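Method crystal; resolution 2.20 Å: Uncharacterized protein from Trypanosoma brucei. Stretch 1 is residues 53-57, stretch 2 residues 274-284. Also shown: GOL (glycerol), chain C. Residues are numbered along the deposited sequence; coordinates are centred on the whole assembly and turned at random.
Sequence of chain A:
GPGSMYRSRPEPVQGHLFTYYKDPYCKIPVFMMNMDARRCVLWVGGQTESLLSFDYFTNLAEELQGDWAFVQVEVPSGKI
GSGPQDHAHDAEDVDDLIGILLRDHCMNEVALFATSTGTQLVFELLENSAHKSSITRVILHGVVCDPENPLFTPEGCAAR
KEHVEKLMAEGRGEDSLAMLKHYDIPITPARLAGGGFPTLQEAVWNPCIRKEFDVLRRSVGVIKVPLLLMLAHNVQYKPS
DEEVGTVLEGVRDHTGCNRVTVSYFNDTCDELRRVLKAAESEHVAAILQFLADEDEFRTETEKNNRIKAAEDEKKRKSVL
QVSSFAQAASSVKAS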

# COMPACT_ATOMS: atom_id res chain seq x y z
N SER A 53 3.98 7.91 -6.64
CA SER A 53 2.69 8.18 -7.30
C SER A 53 2.85 9.05 -8.54
O SER A 53 2.16 8.87 -9.54
CB SER A 53 1.73 8.89 -6.34
OG SER A 53 0.41 8.93 -6.88
N PHE A 54 3.76 10.03 -8.44
CA PHE A 54 4.09 10.88 -9.57
C PHE A 54 5.44 10.48 -10.11
O PHE A 54 6.42 10.43 -9.36
CB PHE A 54 4.10 12.35 -9.15
CG PHE A 54 2.75 12.84 -8.77
CD1 PHE A 54 1.96 13.52 -9.68
CD2 PHE A 54 2.23 12.57 -7.51
CE1 PHE A 54 0.69 13.95 -9.34
CE2 PHE A 54 0.97 12.99 -7.15
CZ PHE A 54 0.20 13.69 -8.08
N ASP A 55 5.48 10.19 -11.40
CA ASP A 55 6.71 9.87 -12.10
C ASP A 55 7.74 10.96 -11.86
O ASP A 55 8.90 10.65 -11.60
CB ASP A 55 6.45 9.65 -13.62
CG ASP A 55 5.75 8.32 -13.94
OD1 ASP A 55 5.49 7.53 -13.01
OD2 ASP A 55 5.44 8.06 -15.12
N TYR A 56 7.32 12.23 -11.88
CA TYR A 56 8.27 13.35 -11.67
C TYR A 56 9.00 13.38 -10.33
O TYR A 56 10.02 14.04 -10.22
CB TYR A 56 7.64 14.72 -11.99
CG TYR A 56 6.85 15.36 -10.87
CD1 TYR A 56 7.50 15.98 -9.79
CD2 TYR A 56 5.47 15.38 -10.89
CE1 TYR A 56 6.80 16.56 -8.79
CE2 TYR A 56 4.76 15.96 -9.88
CZ TYR A 56 5.43 16.56 -8.82
OH TYR A 56 4.73 17.15 -7.79
N PHE A 57 8.51 12.67 -9.32
CA PHE A 57 9.23 12.48 -8.06
C PHE A 57 10.67 11.97 -8.22
O PHE A 57 11.53 12.27 -7.38
CB PHE A 57 8.48 11.47 -7.18
CG PHE A 57 7.26 12.01 -6.50
CD1 PHE A 57 6.77 13.29 -6.76
CD2 PHE A 57 6.58 11.21 -5.60
CE1 PHE A 57 5.64 13.76 -6.10
CE2 PHE A 57 5.44 11.68 -4.94
CZ PHE A 57 4.98 12.95 -5.19
N ARG A 274 -8.89 14.51 -9.96
CA ARG A 274 -7.73 13.66 -9.98
C ARG A 274 -6.74 14.14 -11.04
O ARG A 274 -7.12 14.52 -12.13
CB ARG A 274 -8.18 12.23 -10.28
CG ARG A 274 -9.23 11.72 -9.27
CD ARG A 274 -8.82 10.40 -8.65
NE ARG A 274 -9.55 9.27 -9.23
CZ ARG A 274 -9.22 7.99 -9.07
NH1 ARG A 274 -8.14 7.64 -8.37
NH2 ARG A 274 -9.96 7.06 -9.63
N VAL A 275 -5.46 14.16 -10.70
CA VAL A 275 -4.44 14.54 -11.66
C VAL A 275 -4.17 13.34 -12.57
O VAL A 275 -3.82 12.24 -12.10
CB VAL A 275 -3.15 15.06 -10.95
CG1 VAL A 275 -2.03 15.29 -11.95
CG2 VAL A 275 -3.46 16.33 -10.20
N LEU A 276 -4.38 13.53 -13.87
CA LEU A 276 -4.07 12.53 -14.87
C LEU A 276 -2.63 12.70 -15.34
O LEU A 276 -1.95 11.72 -15.63
CB LEU A 276 -5.02 12.68 -16.08
CG LEU A 276 -6.52 12.54 -15.79
CD1 LEU A 276 -7.34 12.82 -17.07
CD2 LEU A 276 -6.85 11.15 -15.23
N LYS A 277 -2.18 13.94 -15.43
CA LYS A 277 -0.80 14.22 -15.83
C LYS A 277 -0.40 15.54 -15.19
O LYS A 277 -1.04 16.56 -15.41
CB LYS A 277 -0.69 14.29 -17.35
CG LYS A 277 0.76 14.35 -17.89
CD LYS A 277 0.76 14.43 -19.43
CE LYS A 277 2.11 14.91 -20.01
NZ LYS A 277 2.16 14.81 -21.50
N ALA A 278 0.65 15.50 -14.38
CA ALA A 278 1.16 16.69 -13.72
C ALA A 278 1.93 17.47 -14.78
O ALA A 278 2.50 16.89 -15.73
CB ALA A 278 2.07 16.31 -12.57
N ALA A 279 1.92 18.79 -14.65
CA ALA A 279 2.83 19.61 -15.43
C ALA A 279 4.19 19.42 -14.75
O ALA A 279 4.59 20.20 -13.88
CB ALA A 279 2.38 21.06 -15.42
N GLU A 280 4.88 18.35 -15.15
CA GLU A 280 6.02 17.82 -14.42
C GLU A 280 7.10 18.87 -14.19
O GLU A 280 7.59 19.04 -13.07
CB GLU A 280 6.59 16.60 -15.14
CG GLU A 280 5.63 15.40 -15.18
CD GLU A 280 6.15 14.24 -16.01
OE1 GLU A 280 6.40 14.40 -17.24
OE2 GLU A 280 6.31 13.14 -15.42
N SER A 281 7.44 19.59 -15.24
CA SER A 281 8.48 20.60 -15.20
C SER A 281 8.09 21.81 -14.33
O SER A 281 8.95 22.41 -13.69
CB SER A 281 8.76 21.10 -16.62
OG SER A 281 10.14 21.00 -16.94
N GLU A 282 6.81 22.18 -14.37
CA GLU A 282 6.29 23.26 -13.53
C GLU A 282 6.37 22.89 -12.04
O GLU A 282 6.85 23.68 -11.24
CB GLU A 282 4.84 23.59 -13.88
CG GLU A 282 4.62 24.22 -15.28
CD GLU A 282 3.13 24.40 -15.59
OE1 GLU A 282 2.30 24.21 -14.67
OE2 GLU A 282 2.79 24.74 -16.75
N HIS A 283 5.91 21.68 -11.68
CA HIS A 283 5.97 21.20 -10.28
C HIS A 283 7.41 21.20 -9.77
O HIS A 283 7.68 21.73 -8.70
CB HIS A 283 5.44 19.78 -10.13
CG HIS A 283 3.95 19.67 -10.22
ND1 HIS A 283 3.23 18.89 -9.34
CD2 HIS A 283 3.05 20.18 -11.09
CE1 HIS A 283 1.94 18.96 -9.65
NE2 HIS A 283 1.81 19.73 -10.71
N VAL A 284 8.33 20.62 -10.52
CA VAL A 284 9.70 20.51 -10.05
C VAL A 284 10.30 21.90 -9.83
O VAL A 284 10.90 22.17 -8.78
CB VAL A 284 10.57 19.68 -11.02
CG1 VAL A 284 12.07 19.84 -10.71
CG2 VAL A 284 10.15 18.20 -10.96
C1 GOL C . 3.85 12.63 -13.72
O1 GOL C . 5.00 12.76 -12.92
C2 GOL C . 2.76 11.80 -13.05
O2 GOL C . 2.84 10.39 -13.25
C3 GOL C . 1.44 12.29 -13.55
O3 GOL C . 0.50 11.30 -13.23

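Two segments more than 200 residues apart in sequence meet here, and the smaller one is built around a turn. Phe54 to Phe57 form a type I beta turn, closed by the backbone hydrogen bond from Phe57 N to Phe54 O at 3.1 Å. Within the turn, the CA-to-CB bonds of Phe54 and Tyr56 both point toward the second stretch, while that of Phe57 points away. No backbone hydrogen bond joins the two stretches; the contact is made by side chains, with a glycerol filling part of the space between the stretches.

Along stretch 2, Arg274 stays out of reach and Val275 makes the first contact. Its CB points toward the turn, and CG1 lies 4.0 Å from Phe54 CE1, near the plane of the ring and at its edge. This is plain apolar packing, a methyl of a branched side chain against the edge of an aromatic ring. At Leu276 the chain turns a corner, and the CA-to-CB bonds of Leu276 and Lys277 point away. Their backbone still borders the glycerol: Leu276 O accepts a weak hydrogen bond from GOL O3 at 3.5 Å.

Ala278 turns back toward the first stretch and serves both aromatic residues with a single methyl. Its CB is 4.0 Å from Phe54 CD1 and 3.8 Å from Tyr56 CE2, so one small side chain links the two rings into a continuous apolar patch. The CA atoms of Phe54 and Ala278 are 7.7 Å apart, a spacing bridged by the ring.

Ala279 holds the N-cap position with its CB pointing away, and the helix begins at Glu280. Here the backbones draw closer, with the CA atoms of Tyr56 and Glu280 5.7 Å apart and their CB atoms 3.8 Å apart. The Glu280 carboxylate does not bond directly to the turn. Glycerol, probably from the crystallisation liquor, mediates instead: Tyr56 N donates to GOL O1 at 2.6 Å, and GOL O1 donates to Glu280 OE2 at 2.8 Å. A weak bond from Asp55 N to GOL O2, 3.2 Å long, adds to the anchoring. The ligand thus accepts from two amides of the turn, weakly from Asp55 N, and links that of Tyr56 to an acid at the start of the helix.

Ser281 and Glu282 contribute nothing across the contact, but one helical turn brings His283 and Val284 to Tyr56. The helical backbone bonds His283 N to Ala279 O, 3.0 Å, and Val284 N to Glu280 O, 3.1 Å, accompany this placement. His283 makes the sole direct hydrogen bond between the stretches, between Tyr56 OH and His283 ND1, 2.8 Å apart, and its CB sits over one face of the tyrosine ring, 3.9 Å from the centroid, in a CH-pi contact. Val284 adds its CG2 at 3.6 Å from Tyr56 CD1.

The rule is economical: Tyr56 buries the most area of any residue here, its ring packed among aliphatic groups and its hydroxyl paired with a histidine nitrogen.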